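PDB 5F8V: aminotransferase, class V family protein from Trichomonas vaginalis, which probably catalyses the pyridoxal-phosphate-dependent transamination of O-phospho-L-serine with 2-oxoglutarate, a step in the biosynthesis of L-serine. Local coordinates for residues 29-34 and 250-255; 96-101 and 107-112; 280-285 and 298-303. All coordinates share one frame; numbering follows the deposited sequence.

Interaction 1: 29-34 and 250-255; sequences TNWRNS and AIYFAN
Trp31 and Tyr252 alone carry this contact, a single pair of buried rings that joins the loop after helix 18-26 to helix 248-263. The tyrosine directs its edge toward the face of the five-membered indole ring in an offset edge-to-face pair, with centroids 5.3 Å apart and planes at 85°. The closest touch is Trp31 NE1 to Tyr252 CE1 at 3.7 Å; Trp31 CD1 reaches the same carbon at 3.9 Å. With CG anti to the backbone N in Trp31 (chi1 176°), the indole reaches out toward the helix and bridges a backbone gap of 10.6 Å between Trp31 CA and Tyr252 CA. The tyrosine ring is further anchored at its polar end, where OH is hydrogen-bonded to Glu27 OE1, and it packs on Ala24 of helix 18-26 and on Val38.

On the opposite face of the indole lies Arg32 CG, 4.1 Å above the plane and over its centre; solvent is met beyond it, at the exposed Arg32 and Asn33. Arg32 NH1 forms a salt bridge with Glu50. These two residues occupy the middle of a type I' turn from Trp31 to Ser34. The turn is fastened by two donors on one acceptor: Trp31 O receives Ser34 N at 3.0 Å and Ser34 OG at 2.9 Å, the hydroxyl approaching a lone pair in the carbonyl plane. Just before it, Thr29 O accepts from Arg5 of the second subunit, which places the start of the loop at the dimer interface. Only 77 Å² is buried between the segments. The whole is an offset edge-to-face aromatic pair tying a beta-turn loop near the N-terminus to a helix much later in a class-V aminotransferase chain.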
loop_
_atom_site.group_PDB
_atom_site.type_symbol
_atom_site.label_atom_id
_atom_site.label_comp_id
_atom_site.label_asym_id
_atom_site.label_seq_id
_atom_site.Cartn_x
_atom_site.Cartn_y
_atom_site.Cartn_z
ATOM N N THR A 29 10.504 11.403 15.330
ATOM C CA THR A 29 11.958 11.319 15.122
ATOM C C THR A 29 12.626 10.225 15.956
ATOM O O THR A 29 13.755 9.817 15.657
ATOM C CB THR A 29 12.655 12.668 15.412
ATOM O OG1 THR A 29 12.681 12.914 16.821
ATOM C CG2 THR A 29 11.938 13.807 14.716
ATOM N N ASN A 30 11.945 9.757 16.999
ATOM C CA ASN A 30 12.483 8.721 17.862
ATOM C C ASN A 30 11.377 7.861 18.454
ATOM O O ASN A 30 10.708 8.260 19.416
ATOM C CB ASN A 30 13.345 9.343 18.967
ATOM C CG ASN A 30 14.310 8.344 19.579
ATOM O OD1 ASN A 30 13.977 7.167 19.755
ATOM N ND2 ASN A 30 15.521 8.799 19.891
ATOM N N TRP A 31 11.210 6.672 17.876
ATOM C CA TRP A 31 10.145 5.746 18.249
ATOM C C TRP A 31 10.634 4.759 19.310
ATOM O O TRP A 31 11.625 4.058 19.099
ATOM C CB TRP A 31 9.653 5.003 17.009
ATOM C CG TRP A 31 8.628 3.971 17.289
ATOM C CD1 TRP A 31 7.439 4.147 17.929
ATOM C CD2 TRP A 31 8.695 2.590 16.931
ATOM N NE1 TRP A 31 6.762 2.957 17.999
ATOM C CE2 TRP A 31 7.509 1.983 17.390
ATOM C CE3 TRP A 31 9.645 1.804 16.264
ATOM C CZ2 TRP A 31 7.244 0.620 17.203
ATOM C CZ3 TRP A 31 9.382 0.447 16.078
ATOM C CH2 TRP A 31 8.194 -0.128 16.545
ATOM N N ARG A 32 9.907 4.715 20.428
ATOM C CA ARG A 32 10.251 3.962 21.648
ATOM C C ARG A 32 11.739 3.960 22.027
ATOM O O ARG A 32 12.304 2.924 22.379
ATOM C CB ARG A 32 9.668 2.539 21.615
ATOM C CG ARG A 32 10.294 1.592 20.594
ATOM C CD ARG A 32 10.357 0.150 21.095
ATOM N NE ARG A 32 9.419 -0.739 20.407
ATOM C CZ ARG A 32 9.344 -2.058 20.592
ATOM N NH1 ARG A 32 10.141 -2.689 21.462
ATOM N NH2 ARG A 32 8.456 -2.757 19.897
ATOM N N ASN A 33 12.352 5.139 21.953
ATOM C CA ASN A 33 13.745 5.343 22.351
ATOM C C ASN A 33 14.751 4.497 21.532
ATOM O O ASN A 33 15.815 4.135 22.032
ATOM C CB ASN A 33 13.879 5.095 23.875
ATOM C CG ASN A 33 14.784 6.104 24.575
ATOM O OD1 ASN A 33 14.999 7.225 24.098
ATOM N ND2 ASN A 33 15.303 5.712 25.732
ATOM N N SER A 34 14.409 4.202 20.272
ATOM C CA SER A 34 15.242 3.371 19.389
ATOM C C SER A 34 16.355 4.158 18.702
ATOM O O SER A 34 17.325 3.571 18.221
ATOM C CB SER A 34 14.382 2.715 18.309
ATOM O OG SER A 34 13.901 3.679 17.380
ATOM N N ALA A 250 1.571 2.330 8.218
ATOM C CA ALA A 250 0.129 2.109 8.261
ATOM C C ALA A 250 -0.269 1.159 9.395
ATOM O O ALA A 250 -1.288 1.374 10.067
ATOM C CB ALA A 250 -0.361 1.581 6.923
ATOM N N ILE A 251 0.546 0.124 9.621
ATOM C CA ILE A 251 0.264 -0.878 10.648
ATOM C C ILE A 251 0.468 -0.282 12.034
ATOM O O ILE A 251 -0.388 -0.431 12.904
ATOM C CB ILE A 251 1.132 -2.150 10.455
ATOM C CG1 ILE A 251 0.735 -2.864 9.153
ATOM C CG2 ILE A 251 0.976 -3.115 11.632
ATOM C CD1 ILE A 251 1.846 -3.688 8.541
ATOM N N TYR A 252 1.611 0.372 12.224
ATOM C CA TYR A 252 1.907 1.157 13.434
ATOM C C TYR A 252 0.777 2.140 13.766
ATOM O O TYR A 252 0.352 2.240 14.917
ATOM C CB TYR A 252 3.251 1.907 13.263
ATOM C CG TYR A 252 3.392 3.220 14.011
ATOM C CD1 TYR A 252 3.893 3.258 15.307
ATOM C CD2 TYR A 252 3.050 4.431 13.405
ATOM C CE1 TYR A 252 4.036 4.456 15.981
ATOM C CE2 TYR A 252 3.177 5.635 14.079
ATOM C CZ TYR A 252 3.670 5.644 15.366
ATOM O OH TYR A 252 3.801 6.843 16.026
ATOM N N PHE A 253 0.309 2.874 12.761
ATOM C CA PHE A 253 -0.732 3.870 12.982
ATOM C C PHE A 253 -2.091 3.224 13.251
ATOM O O PHE A 253 -2.842 3.689 14.102
ATOM C CB PHE A 253 -0.819 4.877 11.835
ATOM C CG PHE A 253 -1.516 6.147 12.226
ATOM C CD1 PHE A 253 -2.848 6.364 11.892
ATOM C CD2 PHE A 253 -0.854 7.101 12.982
ATOM C CE1 PHE A 253 -3.488 7.534 12.271
ATOM C CE2 PHE A 253 -1.493 8.264 13.375
ATOM C CZ PHE A 253 -2.811 8.480 13.019
ATOM N N ALA A 254 -2.388 2.143 12.544
ATOM C CA ALA A 254 -3.559 1.335 12.842
ATOM C C ALA A 254 -3.573 0.894 14.300
ATOM O O ALA A 254 -4.595 1.009 14.974
ATOM C CB ALA A 254 -3.612 0.124 11.924
ATOM N N ASN A 255 -2.420 0.425 14.781
ATOM C CA ASN A 255 -2.264 -0.027 16.165
ATOM C C ASN A 255 -2.549 1.077 17.180
ATOM O O ASN A 255 -3.153 0.825 18.227
ATOM C CB ASN A 255 -0.862 -0.618 16.387
ATOM C CG ASN A 255 -0.735 -1.386 17.695
ATOM O OD1 ASN A 255 -1.715 -1.882 18.248
ATOM N ND2 ASN A 255 0.491 -1.506 18.182
#

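Interaction 2: 96-101 and 107-112; sequences VDYLCT and KAFDEC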
loop_
_atom_site.group_PDB
_atom_site.type_symbol
_atom_site.label_atom_id
_atom_site.label_comp_id
_atom_site.label_asym_id
_atom_site.label_seq_id
_atom_site.Cartn_x
_atom_site.Cartn_y
_atom_site.Cartn_z
ATOM N N VAL A 96 -19.919 -18.596 -8.050
ATOM C CA VAL A 96 -19.766 -17.646 -6.950
ATOM C C VAL A 96 -20.987 -16.734 -6.893
ATOM O O VAL A 96 -21.519 -16.335 -7.935
ATOM C CB VAL A 96 -18.488 -16.785 -7.071
ATOM C CG1 VAL A 96 -17.250 -17.631 -6.818
ATOM C CG2 VAL A 96 -18.414 -16.066 -8.423
ATOM N N ASP A 97 -21.422 -16.412 -5.673
ATOM C CA ASP A 97 -22.587 -15.551 -5.458
ATOM C C ASP A 97 -22.181 -14.176 -4.914
ATOM O O ASP A 97 -21.437 -14.075 -3.923
ATOM C CB ASP A 97 -23.595 -16.240 -4.531
ATOM C CG ASP A 97 -24.475 -17.285 -5.266
ATOM O OD1 ASP A 97 -24.644 -17.195 -6.500
ATOM O OD2 ASP A 97 -25.017 -18.200 -4.608
ATOM N N TYR A 98 -22.680 -13.133 -5.585
ATOM C CA TYR A 98 -22.487 -11.732 -5.202
ATOM C C TYR A 98 -23.850 -11.085 -4.979
ATOM O O TYR A 98 -24.689 -11.097 -5.875
ATOM C CB TYR A 98 -21.721 -10.992 -6.305
ATOM C CG TYR A 98 -20.235 -11.285 -6.291
ATOM C CD1 TYR A 98 -19.343 -10.400 -5.696
ATOM C CD2 TYR A 98 -19.723 -12.462 -6.846
ATOM C CE1 TYR A 98 -17.988 -10.660 -5.657
ATOM C CE2 TYR A 98 -18.355 -12.735 -6.810
ATOM C CZ TYR A 98 -17.495 -11.829 -6.214
ATOM O OH TYR A 98 -16.150 -12.061 -6.157
ATOM N N LEU A 99 -24.087 -10.565 -3.775
ATOM C CA LEU A 99 -25.275 -9.748 -3.510
ATOM C C LEU A 99 -24.850 -8.293 -3.654
ATOM O O LEU A 99 -24.011 -7.808 -2.889
ATOM C CB LEU A 99 -25.842 -10.007 -2.118
ATOM C CG LEU A 99 -27.013 -9.102 -1.688
ATOM C CD1 LEU A 99 -28.297 -9.474 -2.396
ATOM C CD2 LEU A 99 -27.207 -9.130 -0.179
ATOM N N CYS A 100 -25.434 -7.606 -4.629
ATOM C CA CYS A 100 -25.087 -6.220 -4.935
ATOM C C CYS A 100 -26.146 -5.284 -4.371
ATOM O O CYS A 100 -27.230 -5.155 -4.931
ATOM C CB CYS A 100 -24.943 -6.041 -6.446
ATOM S SG CYS A 100 -23.691 -7.109 -7.204
ATOM N N THR A 101 -25.838 -4.656 -3.239
ATOM C CA THR A 101 -26.757 -3.726 -2.587
ATOM C C THR A 101 -26.440 -2.257 -2.891
ATOM O O THR A 101 -27.204 -1.373 -2.522
ATOM C CB THR A 101 -26.743 -3.921 -1.065
ATOM O OG1 THR A 101 -25.403 -3.774 -0.579
ATOM C CG2 THR A 101 -27.285 -5.310 -0.699
ATOM N N LYS A 107 -19.165 -3.141 -7.717
ATOM C CA LYS A 107 -17.767 -3.104 -8.176
ATOM C C LYS A 107 -17.044 -4.434 -7.945
ATOM O O LYS A 107 -16.301 -4.894 -8.805
ATOM C CB LYS A 107 -16.964 -1.972 -7.511
ATOM C CG LYS A 107 -17.259 -0.538 -7.965
ATOM C CD LYS A 107 -17.415 -0.354 -9.470
ATOM C CE LYS A 107 -16.142 -0.659 -10.257
ATOM N NZ LYS A 107 -16.442 -1.275 -11.588
ATOM N N ALA A 108 -17.262 -5.049 -6.793
ATOM C CA ALA A 108 -16.620 -6.343 -6.491
ATOM C C ALA A 108 -17.119 -7.435 -7.443
ATOM O O ALA A 108 -16.332 -8.217 -7.990
ATOM C CB ALA A 108 -16.866 -6.726 -5.041
ATOM N N PHE A 109 -18.436 -7.458 -7.648
ATOM C CA PHE A 109 -19.064 -8.341 -8.621
ATOM C C PHE A 109 -18.472 -8.149 -10.014
ATOM O O PHE A 109 -18.118 -9.136 -10.668
ATOM C CB PHE A 109 -20.582 -8.121 -8.620
ATOM C CG PHE A 109 -21.307 -8.728 -9.795
ATOM C CD1 PHE A 109 -21.789 -7.923 -10.824
ATOM C CD2 PHE A 109 -21.546 -10.102 -9.852
ATOM C CE1 PHE A 109 -22.485 -8.477 -11.898
ATOM C CE2 PHE A 109 -22.233 -10.663 -10.928
ATOM C CZ PHE A 109 -22.705 -9.848 -11.952
ATOM N N ASP A 110 -18.339 -6.894 -10.452
ATOM C CA ASP A 110 -17.849 -6.594 -11.806
ATOM C C ASP A 110 -16.396 -7.032 -12.020
ATOM O O ASP A 110 -16.037 -7.462 -13.121
ATOM C CB ASP A 110 -17.976 -5.097 -12.125
ATOM C CG ASP A 110 -19.425 -4.630 -12.281
ATOM O OD1 ASP A 110 -20.325 -5.441 -12.584
ATOM O OD2 ASP A 110 -19.666 -3.425 -12.105
ATOM N N GLU A 111 -15.560 -6.914 -10.988
ATOM C CA GLU A 111 -14.168 -7.351 -11.099
ATOM C C GLU A 111 -14.064 -8.873 -11.249
ATOM O O GLU A 111 -13.302 -9.360 -12.088
ATOM C CB GLU A 111 -13.324 -6.814 -9.928
ATOM C CG GLU A 111 -11.890 -7.338 -9.812
ATOM C CD GLU A 111 -10.976 -6.984 -10.979
ATOM O OE1 GLU A 111 -11.417 -6.409 -11.997
ATOM O OE2 GLU A 111 -9.774 -7.292 -10.880
ATOM N N CYS A 112 -14.841 -9.614 -10.462
ATOM C CA CYS A 112 -14.904 -11.076 -10.605
ATOM C C CYS A 112 -15.435 -11.488 -12.001
ATOM O O CYS A 112 -14.877 -12.379 -12.641
ATOM C CB CYS A 112 -15.758 -11.696 -9.505
ATOM S SG CYS A 112 -15.619 -13.504 -9.413
HETATM O O HOH W 1 -14.755 -9.771 -6.201
#
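A chi1 of -78° sets CG of Tyr98 beside its own backbone N, anti to the carbonyl carbon, and sends the ring from strand 96-98 to the helix, while Phe109, with CG anti to the backbone N (chi1 166°), turns its ring toward Tyr98 CB and Cys100 SG. The Tyr98 torsion brings its ring under Phe109 CA, which lies over one face, 4.0 Å from the centroid, a CH-pi contact; Phe109 CD2 meets Tyr98 CB at 3.7 Å. Two cysteines add sulfur-aromatic contacts: Cys100 SG touches Phe109 CB at 3.6 Å and approaches that ring obliquely, and Cys112 SG lies obliquely to the Tyr98 ring and also meets Val96 CG2 at 3.9 Å. The phenol is held at its polar end. Tyr98 OH donates to a water at 2.7 Å, which in turn donates to Ala108 O at 2.8 Å, and the same hydroxyl is hydrogen-bonded to Tyr150 OH. Strand 96-98 and helix 107-112 run roughly antiparallel (151°), axes 9.3 Å apart, within a beta-alpha-beta unit completed by strand 121-124. Strand 95-98 lies between strands 148-154 and 121-124 in the central sheet, and helix 78-89 packs against Tyr98 and Cys112 through Pro86.

Interaction 3: 280-285 and 298-303; sequences KVYEAI and EWRSRM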
loop_
_atom_site.group_PDB
_atom_site.type_symbol
_atom_site.label_atom_id
_atom_site.label_comp_id
_atom_site.label_asym_id
_atom_site.label_seq_id
_atom_site.Cartn_x
_atom_site.Cartn_y
_atom_site.Cartn_z
ATOM N N LYS A 280 -29.105 11.324 15.888
ATOM C CA LYS A 280 -29.136 12.792 15.766
ATOM C C LYS A 280 -29.156 13.260 14.298
ATOM O O LYS A 280 -29.960 14.115 13.940
ATOM C CB LYS A 280 -27.946 13.428 16.497
ATOM C CG LYS A 280 -28.004 13.329 18.021
ATOM C CD LYS A 280 -26.850 14.104 18.653
ATOM C CE LYS A 280 -27.068 14.337 20.147
ATOM N NZ LYS A 280 -25.893 14.998 20.786
ATOM N N VAL A 281 -28.303 12.680 13.453
ATOM C CA VAL A 281 -28.225 13.101 12.050
ATOM C C VAL A 281 -29.537 12.749 11.335
ATOM O O VAL A 281 -30.069 13.578 10.602
ATOM C CB VAL A 281 -27.017 12.501 11.291
ATOM C CG1 VAL A 281 -27.035 12.903 9.826
ATOM C CG2 VAL A 281 -25.693 12.918 11.922
ATOM N N TYR A 282 -30.058 11.537 11.563
ATOM C CA TYR A 282 -31.307 11.105 10.915
ATOM C C TYR A 282 -32.527 11.880 11.391
ATOM O O TYR A 282 -33.407 12.180 10.590
ATOM C CB TYR A 282 -31.548 9.587 11.069
ATOM C CG TYR A 282 -30.662 8.752 10.171
ATOM C CD1 TYR A 282 -30.706 8.910 8.790
ATOM C CD2 TYR A 282 -29.769 7.802 10.697
ATOM C CE1 TYR A 282 -29.904 8.161 7.956
ATOM C CE2 TYR A 282 -28.958 7.036 9.859
ATOM C CZ TYR A 282 -29.034 7.221 8.480
ATOM O OH TYR A 282 -28.244 6.500 7.599
ATOM N N GLU A 283 -32.589 12.189 12.681
ATOM C CA GLU A 283 -33.655 13.043 13.205
ATOM C C GLU A 283 -33.562 14.480 12.638
ATOM O O GLU A 283 -34.587 15.100 12.408
ATOM C CB GLU A 283 -33.706 13.018 14.748
ATOM C CG GLU A 283 -34.661 14.008 15.428
ATOM C CD GLU A 283 -36.143 13.829 15.069
ATOM O OE1 GLU A 283 -36.477 13.353 13.962
ATOM O OE2 GLU A 283 -37.001 14.192 15.906
ATOM N N ALA A 284 -32.350 14.983 12.385
ATOM C CA ALA A 284 -32.180 16.271 11.700
ATOM C C ALA A 284 -32.644 16.207 10.228
ATOM O O ALA A 284 -33.217 17.175 9.717
ATOM C CB ALA A 284 -30.741 16.753 11.792
ATOM N N ILE A 285 -32.409 15.075 9.559
ATOM C CA ILE A 285 -32.936 14.867 8.212
ATOM C C ILE A 285 -34.471 14.795 8.263
ATOM O O ILE A 285 -35.148 15.658 7.709
ATOM C CB ILE A 285 -32.361 13.596 7.541
ATOM C CG1 ILE A 285 -30.852 13.743 7.296
ATOM C CG2 ILE A 285 -33.091 13.292 6.232
ATOM C CD1 ILE A 285 -30.125 12.428 7.102
ATOM N N GLU A 298 -34.625 0.068 9.145
ATOM C CA GLU A 298 -33.925 -1.200 9.375
ATOM C C GLU A 298 -32.630 -1.375 8.550
ATOM O O GLU A 298 -31.782 -2.189 8.912
ATOM C CB GLU A 298 -34.876 -2.394 9.176
ATOM C CG GLU A 298 -35.324 -2.662 7.737
ATOM C CD GLU A 298 -36.681 -2.070 7.372
ATOM O OE1 GLU A 298 -37.332 -2.671 6.486
ATOM O OE2 GLU A 298 -37.091 -1.021 7.949
ATOM N N TRP A 299 -32.485 -0.621 7.455
ATOM C CA TRP A 299 -31.271 -0.645 6.615
ATOM C C TRP A 299 -30.397 0.633 6.676
ATOM O O TRP A 299 -29.393 0.725 5.960
ATOM C CB TRP A 299 -31.672 -0.902 5.165
ATOM C CG TRP A 299 -32.433 -2.173 4.967
ATOM C CD1 TRP A 299 -33.731 -2.297 4.555
ATOM C CD2 TRP A 299 -31.945 -3.502 5.170
ATOM N NE1 TRP A 299 -34.081 -3.623 4.489
ATOM C CE2 TRP A 299 -33.003 -4.387 4.858
ATOM C CE3 TRP A 299 -30.715 -4.034 5.581
ATOM C CZ2 TRP A 299 -32.872 -5.782 4.955
ATOM C CZ3 TRP A 299 -30.580 -5.429 5.670
ATOM C CH2 TRP A 299 -31.660 -6.284 5.361
ATOM N N ARG A 300 -30.743 1.594 7.531
ATOM C CA ARG A 300 -29.996 2.853 7.594
ATOM C C ARG A 300 -28.610 2.679 8.217
ATOM O O ARG A 300 -28.476 2.144 9.314
ATOM C CB ARG A 300 -30.774 3.934 8.343
ATOM C CG ARG A 300 -31.786 4.648 7.468
ATOM C CD ARG A 300 -32.558 5.708 8.237
ATOM N NE ARG A 300 -33.215 6.660 7.333
ATOM C CZ ARG A 300 -34.003 7.657 7.726
ATOM N NH1 ARG A 300 -34.272 7.851 9.015
ATOM N NH2 ARG A 300 -34.538 8.471 6.819
ATOM N N SER A 301 -27.593 3.137 7.490
ATOM C CA SER A 301 -26.216 3.095 7.947
ATOM C C SER A 301 -25.987 4.017 9.138
ATOM O O SER A 301 -26.528 5.131 9.189
ATOM C CB SER A 301 -25.280 3.479 6.804
ATOM O OG SER A 301 -23.927 3.540 7.205
ATOM N N ARG A 302 -25.192 3.533 10.096
ATOM C CA ARG A 302 -24.709 4.365 11.190
ATOM C C ARG A 302 -23.518 5.208 10.746
ATOM O O ARG A 302 -23.203 6.188 11.399
ATOM C CB ARG A 302 -24.271 3.518 12.393
ATOM C CG ARG A 302 -25.357 2.642 13.014
ATOM C CD ARG A 302 -24.775 1.479 13.822
ATOM N NE ARG A 302 -23.818 0.731 13.005
ATOM C CZ ARG A 302 -22.514 0.585 13.248
ATOM N NH1 ARG A 302 -21.951 1.041 14.367
ATOM N NH2 ARG A 302 -21.763 -0.073 12.361
ATOM N N MET A 303 -22.842 4.800 9.670
ATOM C CA MET A 303 -21.556 5.363 9.257
ATOM C C MET A 303 -21.674 6.411 8.151
ATOM O O MET A 303 -20.900 7.362 8.123
ATOM C CB MET A 303 -20.632 4.245 8.761
ATOM C CG MET A 303 -20.296 3.150 9.772
ATOM S SD MET A 303 -19.143 3.685 11.066
ATOM C CE MET A 303 -20.313 4.132 12.340
#
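Tyr282 of helix 267-286 meets Arg300 and Ser301 where the chain, having left that helix, comes back in a loop that holds an ST turn at Ser301, just ahead of strand 304-307. The apolar part is a CH-pi contact: Arg300 CD lies over one face of the phenol ring, 3.7 Å from its centroid and 15° off the normal. Arg300 is extended from CG to NE and slides past the tyrosine in the opposite direction, so the guanidinium passes back above the ring's CD1 side, its plane only 7° from that of the ring. Ion pairing and hydrogen bonding outside the two segments probably help to hold this flat orientation, since NH1 forms a salt bridge with Asp286 and NE bonds to Asn293 OD1. Across the contact there is one hydrogen bond, from Tyr282 OH to Ser301 O at 2.7 Å. The hydroxyl reaches a lone pair in the carbonyl plane, and that oxygen in turn lies in the plane of the phenol at its edge. Met305 of the following strand also packs on Tyr282. Ser301 OG, also hydrogen-bonded to Asn156 OD1, closes the turn by accepting from Met303 N at 3.0 Å, with an N-H...O angle of 145°.

Overall arrangement
The three contacts are spread across one subunit and do not touch. Interactions 1 and 2 lie on opposite sides of the chain's centre, their centres about 37 Å apart; the centre of interaction 3 is about 36 Å from that of interaction 1 and about 26 Å from that of interaction 2. Along the chain, interaction 2 falls within the long span bridged by interaction 1, and interaction 3 follows both. Helices 248-263 and 267-286 are consecutive, linking interactions 1 and 3 in sequence, whereas the strand of interaction 2 belongs to the seven-stranded mixed sheet, on which its helix packs. Residues of interactions 1 and 2 touch the second subunit, so both lie at the dimer interface; no other chain touches interaction 3.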